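Local coordinates for protein probable flavin reductase (PDB 3RH7) that binds flavin mononucleotide in a split-barrel domain and probably acts as an NADPH-dependent flavin reductase, at residues I84-E89 with D123-F128; T33-S38 with E74-A79. All coordinates share one frame; numbering follows the deposited sequence.

Contact 1: I84-E89 with D123-F128; sequences INVLSE and DVAAWF
Antiparallel strand pairing, broken by a bulge, joins Ile84-Glu89 to Asp123-Phe128 where strand 81-86 lies beside the start of strand 126-138 in the flavin reductase-like domain. Ile84 and Phe128 form a hydrogen-bonded pair, each amide donating to the other's carbonyl, with Ile84 N to Phe128 O at 2.9 Å. Between them and the next bonded pair, Asn85 faces Trp127 in non-hydrogen-bonded register, and the CA of Trp127 makes a CA-H...O contact to Ile84 O. Val86 N then donates nearly along the C=O axis of Ala126, at 2.7 Å from its O. Here the register slips: Val86 O takes a bond from Ala125 N at 2.8 Å and a weak one from Ala126 N, so two residues sit opposite one.

On the face of Ile84, Val86 and Phe128, Val86 CG2, anti to its own carbonyl carbon, reaches the edge of the Phe128 ring at CE1, 4.0 Å away. Phe25 of the second subunit also meets that ring. On the other face, Asn85 OD1 lies 3.8 Å from Trp127 CB, with amide and indole planes 46° apart; its polar partners are the Phe121 amide for OD1 and the Pro119 carbonyl for ND2. Further along the chain, Ser88 OG, held between its backbone N and carbonyl carbon (chi1 68°), donates to Asp123 O over 2.9 Å, nearly along the C=O axis. An alanine here would lose this hydroxyl bond and would probably leave the loop at Asp123 less firmly tied to Ser88. Ala125 and Ala126 opposite Val86 make a classic beta bulge, set in the antiparallel sheet of an FMN-binding split barrel.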
ATOM      1  N   ILE A  84      10.431  10.623  11.086  1.00 55.60           N
ATOM      2  CA  ILE A  84       9.478  10.118  10.107  1.00 54.31           C
ATOM      3  C   ILE A  84       8.215   9.649  10.837  1.00 59.58           C
ATOM      4  O   ILE A  84       8.290   8.708  11.628  1.00 59.02           O
ATOM      5  CB  ILE A  84      10.129   9.005   9.252  1.00 56.14           C
ATOM      6  CG1 ILE A  84      11.179   9.583   8.281  1.00 55.95           C
ATOM      7  CG2 ILE A  84       9.090   8.137   8.544  1.00 56.90           C
ATOM      8  CD1 ILE A  84      10.682  10.310   7.080  1.00 61.40           C
ATOM      9  N   ASN A  85       7.063  10.311  10.592  1.00 56.77           N
ATOM     10  CA  ASN A  85       5.807   9.883  11.230  1.00 56.55           C
ATOM     11  C   ASN A  85       4.943   9.105  10.219  1.00 58.53           C
ATOM     12  O   ASN A  85       4.387   9.723   9.293  1.00 57.86           O
ATOM     13  CB  ASN A  85       5.027  11.080  11.799  1.00 58.47           C
ATOM     14  CG  ASN A  85       5.638  11.714  13.010  1.00 60.65           C
ATOM     15  OD1 ASN A  85       5.399  11.286  14.132  1.00 68.60           O
ATOM     16  ND2 ASN A  85       6.368  12.794  12.820  1.00 31.99           N
ATOM     17  N   VAL A  86       4.866   7.745  10.380  1.00 51.71           N
ATOM     18  CA  VAL A  86       4.080   6.832   9.512  1.00 48.68           C
ATOM     19  C   VAL A  86       2.609   6.960  10.011  1.00 51.60           C
ATOM     20  O   VAL A  86       2.266   6.480  11.094  1.00 51.26           O
ATOM     21  CB  VAL A  86       4.665   5.379   9.532  1.00 50.09           C
ATOM     22  CG1 VAL A  86       3.889   4.424   8.651  1.00 48.05           C
ATOM     23  CG2 VAL A  86       6.128   5.378   9.128  1.00 50.32           C
ATOM     24  N   LEU A  87       1.793   7.716   9.271  1.00 46.47           N
ATOM     25  CA  LEU A  87       0.420   8.036   9.663  1.00 46.18           C
ATOM     26  C   LEU A  87      -0.513   6.821   9.736  1.00 51.16           C
ATOM     27  O   LEU A  87      -0.329   5.871   8.990  1.00 53.36           O
ATOM     28  CB  LEU A  87      -0.165   9.064   8.692  1.00 45.82           C
ATOM     29  CG  LEU A  87       0.573  10.390   8.522  1.00 49.86           C
ATOM     30  CD1 LEU A  87      -0.144  11.235   7.523  1.00 50.23           C
ATOM     31  CD2 LEU A  87       0.694  11.169   9.856  1.00 49.23           C
ATOM     32  N   SER A  88      -1.502   6.840  10.627  1.00 46.38           N
ATOM     33  CA  SER A  88      -2.441   5.726  10.755  1.00 45.62           C
ATOM     34  C   SER A  88      -3.733   5.958   9.902  1.00 53.18           C
ATOM     35  O   SER A  88      -3.870   7.024   9.287  1.00 53.63           O
ATOM     36  CB  SER A  88      -2.792   5.530  12.217  1.00 47.11           C
ATOM     37  OG  SER A  88      -3.550   6.645  12.639  1.00 52.50           O
ATOM     38  N   GLU A  89      -4.662   4.955   9.849  1.00 49.73           N
ATOM     39  CA  GLU A  89      -5.930   5.000   9.081  1.00 48.85           C
ATOM     40  C   GLU A  89      -6.748   6.274   9.262  1.00 54.23           C
ATOM     41  O   GLU A  89      -7.436   6.712   8.331  1.00 55.32           O
ATOM     42  CB  GLU A  89      -6.857   3.881   9.536  1.00 49.45           C
ATOM     43  CG  GLU A  89      -6.584   2.502   9.019  1.00 57.65           C
ATOM     44  CD  GLU A  89      -7.564   1.506   9.606  1.00 74.80           C
ATOM     45  OE1 GLU A  89      -7.834   1.570  10.826  1.00 65.62           O
ATOM     46  OE2 GLU A  89      -8.062   0.654   8.842  1.00 79.27           O
ATOM     47  N   ASP A 123      -0.904   9.033  18.011  1.00 55.27           N
ATOM     48  CA  ASP A 123      -1.798   8.087  17.335  1.00 54.49           C
ATOM     49  C   ASP A 123      -1.249   7.658  15.937  1.00 55.83           C
ATOM     50  O   ASP A 123      -2.030   7.256  15.071  1.00 56.91           O
ATOM     51  CB  ASP A 123      -3.247   8.638  17.235  1.00 56.65           C
ATOM     52  CG  ASP A 123      -3.752   9.369  18.486  1.00 71.98           C
ATOM     53  OD1 ASP A 123      -3.680   8.780  19.593  1.00 70.92           O
ATOM     54  OD2 ASP A 123      -4.211  10.538  18.353  1.00 81.31           O
ATOM     55  N   VAL A 124       0.092   7.691  15.736  1.00 48.07           N
ATOM     56  CA  VAL A 124       0.688   7.304  14.456  1.00 44.91           C
ATOM     57  C   VAL A 124       0.829   5.797  14.411  1.00 51.24           C
ATOM     58  O   VAL A 124       0.755   5.151  15.449  1.00 52.33           O
ATOM     59  CB  VAL A 124       2.022   8.024  14.142  1.00 46.93           C
ATOM     60  CG1 VAL A 124       1.825   9.523  14.055  1.00 46.70           C
ATOM     61  CG2 VAL A 124       3.130   7.678  15.130  1.00 47.11           C
ATOM     62  N   ALA A 125       1.020   5.232  13.215  1.00 49.04           N
ATOM     63  CA  ALA A 125       1.182   3.787  13.004  1.00 48.14           C
ATOM     64  C   ALA A 125       2.575   3.332  13.455  1.00 51.91           C
ATOM     65  O   ALA A 125       2.743   2.166  13.837  1.00 51.01           O
ATOM     66  CB  ALA A 125       0.960   3.444  11.532  1.00 47.64           C
ATOM     67  N   ALA A 126       3.565   4.273  13.395  1.00 48.51           N
ATOM     68  CA  ALA A 126       4.994   4.146  13.729  1.00 48.61           C
ATOM     69  C   ALA A 126       5.723   5.464  13.491  1.00 54.35           C
ATOM     70  O   ALA A 126       5.367   6.217  12.584  1.00 53.65           O
ATOM     71  CB  ALA A 126       5.656   3.054  12.889  1.00 48.42           C
ATOM     72  N   TRP A 127       6.761   5.729  14.290  1.00 52.51           N
ATOM     73  CA  TRP A 127       7.605   6.924  14.154  1.00 53.17           C
ATOM     74  C   TRP A 127       9.077   6.554  14.336  1.00 57.67           C
ATOM     75  O   TRP A 127       9.399   5.592  15.050  1.00 57.92           O
ATOM     76  CB  TRP A 127       7.199   8.075  15.088  1.00 52.96           C
ATOM     77  CG  TRP A 127       7.271   7.783  16.563  1.00 55.40           C
ATOM     78  CD1 TRP A 127       6.223   7.518  17.391  1.00 58.74           C
ATOM     79  CD2 TRP A 127       8.439   7.833  17.398  1.00 56.19           C
ATOM     80  NE1 TRP A 127       6.664   7.403  18.695  1.00 58.99           N
ATOM     81  CE2 TRP A 127       8.020   7.582  18.723  1.00 60.33           C
ATOM     82  CE3 TRP A 127       9.803   8.064  17.156  1.00 58.26           C
ATOM     83  CZ2 TRP A 127       8.913   7.543  19.803  1.00 60.44           C
ATOM     84  CZ3 TRP A 127      10.695   7.989  18.223  1.00 60.65           C
ATOM     85  CH2 TRP A 127      10.245   7.751  19.529  1.00 61.40           C
ATOM     86  N   PHE A 128       9.966   7.328  13.690  1.00 53.46           N
ATOM     87  CA  PHE A 128      11.407   7.125  13.700  1.00 53.20           C
ATOM     88  C   PHE A 128      12.173   8.437  13.878  1.00 61.86           C
ATOM     89  O   PHE A 128      12.081   9.311  13.023  1.00 62.24           O
ATOM     90  CB  PHE A 128      11.853   6.464  12.378  1.00 53.06           C
ATOM     91  CG  PHE A 128      11.188   5.153  12.043  1.00 52.22           C
ATOM     92  CD1 PHE A 128      10.003   5.119  11.304  1.00 54.57           C
ATOM     93  CD2 PHE A 128      11.755   3.955  12.433  1.00 53.30           C
ATOM     94  CE1 PHE A 128       9.367   3.907  11.019  1.00 53.97           C
ATOM     95  CE2 PHE A 128      11.122   2.743  12.156  1.00 55.67           C
ATOM     96  CZ  PHE A 128       9.929   2.728  11.449  1.00 52.96           C
TER

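Contact 2: T33-S38 with E74-A79; sequences TVVTAS and ESMTSA
Apolar contacts carry the meeting of strand Thr33-Ser38 with the helical segment Glu74-Ala79, and one selenomethionine does most of the work. Met76, modelled with selenium, starts with CG anti to its backbone N (chi1 -160°), and bends at its next two torsions so that its end comes closer to the strand than its root suggests. The methyl CE settles between two residues two positions apart along the strand, 3.8 Å from Val35 CG1 and 3.9 Å from Ala37 CB. Val35 and Met76 cross at about a right angle. CG1 of Val35 is anti to its backbone N, which brings this branch to the methyl, and the selenium adds a second touch, SE to Ala37 CB at 4.0 Å. Beyond the last helical turn, Ala79 sets its CB against Ala37 CB at 4.3 Å, methyl to methyl. Two short side chains thus meet where the helix gives way to extended chain.

No hydrogen bond spans the two segments. Ser78 turns its hydroxyl back to Glu74 O, OG donating at 2.7 Å from above the carbonyl plane, while Ser78 N donates to the same oxygen, which is therefore gripped twice. On the strand, Thr36 OG1 is engaged by the Pro119 carbonyl and Thr33 OG1 by that of Ala49.

The helix crosses the strand at 81°, with the short axes 8.7 Å apart at closest approach. Strand 30-38 pairs with strands 44-56 and 81-86, and Met76 also touches Phe82 of the latter, while Val35 packs on Phe47 and Ala49 of the former and on Ile84 of strand 81-86.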
ATOM      1  N   THR A  33       3.763   9.116   5.133  1.00 49.41           N
ATOM      2  CA  THR A  33       4.559   9.657   6.236  1.00 50.29           C
ATOM      3  C   THR A  33       4.455  11.174   6.255  1.00 55.74           C
ATOM      4  O   THR A  33       4.005  11.772   5.276  1.00 55.57           O
ATOM      5  CB  THR A  33       6.065   9.267   6.209  1.00 57.24           C
ATOM      6  OG1 THR A  33       6.791  10.172   5.377  1.00 49.79           O
ATOM      7  CG2 THR A  33       6.344   7.802   5.872  1.00 57.55           C
ATOM      8  N   VAL A  34       4.876  11.780   7.380  1.00 52.05           N
ATOM      9  CA  VAL A  34       5.047  13.212   7.560  1.00 51.89           C
ATOM     10  C   VAL A  34       6.442  13.376   8.170  1.00 58.81           C
ATOM     11  O   VAL A  34       6.706  12.945   9.308  1.00 58.16           O
ATOM     12  CB  VAL A  34       3.946  13.993   8.326  1.00 54.29           C
ATOM     13  CG1 VAL A  34       4.339  15.456   8.472  1.00 54.81           C
ATOM     14  CG2 VAL A  34       2.599  13.889   7.627  1.00 53.06           C
ATOM     15  N   VAL A  35       7.360  13.901   7.340  1.00 56.80           N
ATOM     16  CA  VAL A  35       8.737  14.197   7.717  1.00 57.09           C
ATOM     17  C   VAL A  35       8.719  15.479   8.533  1.00 63.94           C
ATOM     18  O   VAL A  35       8.166  16.494   8.103  1.00 63.65           O
ATOM     19  CB  VAL A  35       9.678  14.309   6.511  1.00 60.64           C
ATOM     20  CG1 VAL A  35      11.131  14.147   6.934  1.00 60.70           C
ATOM     21  CG2 VAL A  35       9.310  13.300   5.440  1.00 59.64           C
ATOM     22  N   THR A  36       9.281  15.418   9.730  1.00 61.79           N
ATOM     23  CA  THR A  36       9.325  16.576  10.602  1.00 62.60           C
ATOM     24  C   THR A  36      10.749  16.877  11.065  1.00 67.34           C
ATOM     25  O   THR A  36      11.601  15.990  11.093  1.00 65.83           O
ATOM     26  CB  THR A  36       8.411  16.356  11.800  1.00 68.82           C
ATOM     27  OG1 THR A  36       8.891  15.252  12.558  1.00 69.24           O
ATOM     28  CG2 THR A  36       6.958  16.168  11.419  1.00 63.83           C
ATOM     29  N   ALA A  37      10.981  18.141  11.447  1.00 66.52           N
ATOM     30  CA  ALA A  37      12.237  18.683  11.968  1.00 68.58           C
ATOM     31  C   ALA A  37      11.991  20.074  12.560  1.00 77.48           C
ATOM     32  O   ALA A  37      10.853  20.554  12.554  1.00 77.62           O
ATOM     33  CB  ALA A  37      13.289  18.745  10.870  1.00 69.23           C
ATOM     34  N   SER A  38      13.044  20.701  13.113  1.00 77.20           N
ATOM     35  CA  SER A  38      12.986  22.056  13.670  1.00 79.17           C
ATOM     36  C   SER A  38      13.965  22.948  12.884  1.00 85.27           C
ATOM     37  O   SER A  38      15.117  22.542  12.706  1.00 86.76           O
ATOM     38  CB  SER A  38      13.312  22.044  15.162  1.00 82.76           C
ATOM     39  OG  SER A  38      12.307  21.396  15.926  1.00 88.77           O
ATOM     40  N   GLU A  74      15.680  24.450   2.081  1.00 83.69           N
ATOM     41  CA  GLU A  74      16.873  24.986   2.745  1.00 84.78           C
ATOM     42  C   GLU A  74      16.888  24.604   4.232  1.00 87.12           C
ATOM     43  O   GLU A  74      17.882  24.039   4.683  1.00 86.02           O
ATOM     44  CB  GLU A  74      16.974  26.511   2.564  1.00 88.18           C
ATOM     45  N   SER A  75      15.775  24.854   4.966  1.00 83.29           N
ATOM     46  CA  SER A  75      15.636  24.533   6.395  1.00 83.18           C
ATOM     47  C   SER A  75      15.885  23.035   6.676  1.00 86.17           C
ATOM     48  O   SER A  75      16.633  22.697   7.594  1.00 86.51           O
ATOM     49  CB  SER A  75      14.252  24.932   6.906  1.00 85.98           C
ATOM     50  OG  SER A  75      14.188  26.298   7.276  1.00 92.93           O
HETATM   51  N   MSE A  76      15.285  22.160   5.850  1.00 80.35           N
HETATM   52  CA  MSE A  76      15.359  20.709   5.939  1.00 77.90           C
HETATM   53  C   MSE A  76      16.773  20.183   5.739  1.00 80.57           C
HETATM   54  O   MSE A  76      17.290  19.506   6.621  1.00 78.80           O
HETATM   55  CB  MSE A  76      14.428  20.085   4.900  1.00 79.07           C
HETATM   56  CG  MSE A  76      14.060  18.647   5.224  1.00 84.94           C
HETATM   57 SE   MSE A  76      13.110  18.498   6.910  0.75 92.57          SE
HETATM   58  CE  MSE A  76      13.715  16.871   7.436  1.00 88.20           C
ATOM     59  N   THR A  77      17.388  20.467   4.576  1.00 78.50           N
ATOM     60  CA  THR A  77      18.743  20.017   4.245  1.00 78.86           C
ATOM     61  C   THR A  77      19.758  20.532   5.293  1.00 88.11           C
ATOM     62  O   THR A  77      20.694  19.806   5.651  1.00 87.57           O
ATOM     63  CB  THR A  77      19.116  20.432   2.826  1.00 76.38           C
ATOM     64  OG1 THR A  77      18.794  21.806   2.625  1.00 76.40           O
ATOM     65  CG2 THR A  77      18.433  19.591   1.777  1.00 71.40           C
ATOM     66  N   SER A  78      19.526  21.754   5.825  1.00 88.48           N
ATOM     67  CA  SER A  78      20.377  22.374   6.844  1.00 90.56           C
ATOM     68  C   SER A  78      20.227  21.696   8.211  1.00 94.64           C
ATOM     69  O   SER A  78      21.191  21.714   8.983  1.00 96.81           O
ATOM     70  CB  SER A  78      20.082  23.868   6.971  1.00 96.12           C
ATOM     71  OG  SER A  78      20.338  24.556   5.756  1.00107.45           O
ATOM     72  N   ALA A  79      19.033  21.105   8.514  1.00 87.99           N
ATOM     73  CA  ALA A  79      18.752  20.404   9.786  1.00 85.97           C
ATOM     74  C   ALA A  79      19.637  19.180   9.926  1.00 88.53           C
ATOM     75  O   ALA A  79      20.062  18.606   8.914  1.00 88.92           O
ATOM     76  CB  ALA A  79      17.292  19.996   9.866  1.00 84.93           C
TER

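Strand 81-86 connects the two contacts: it follows helix 73-78 of contact 2 in the chain and runs beside strand 30-38, so Ile84-Glu89 sits between Asp123-Phe128 and Thr33-Ser38. Their centres are 16 Å apart, yet they touch directly. Val34 N approaches Asn85 O at 2.9 Å, a probable backbone hydrogen bond, and Ile84 CD1 packs on Val35 CG2 at 3.7 Å. Both contacts lie near the flavin: Val35 is about 7 Å and Leu87 about 8 Å from it, side chain to bound FMN, and Met76 is about 4 Å from FMN-binding Leu66, side chain to side chain.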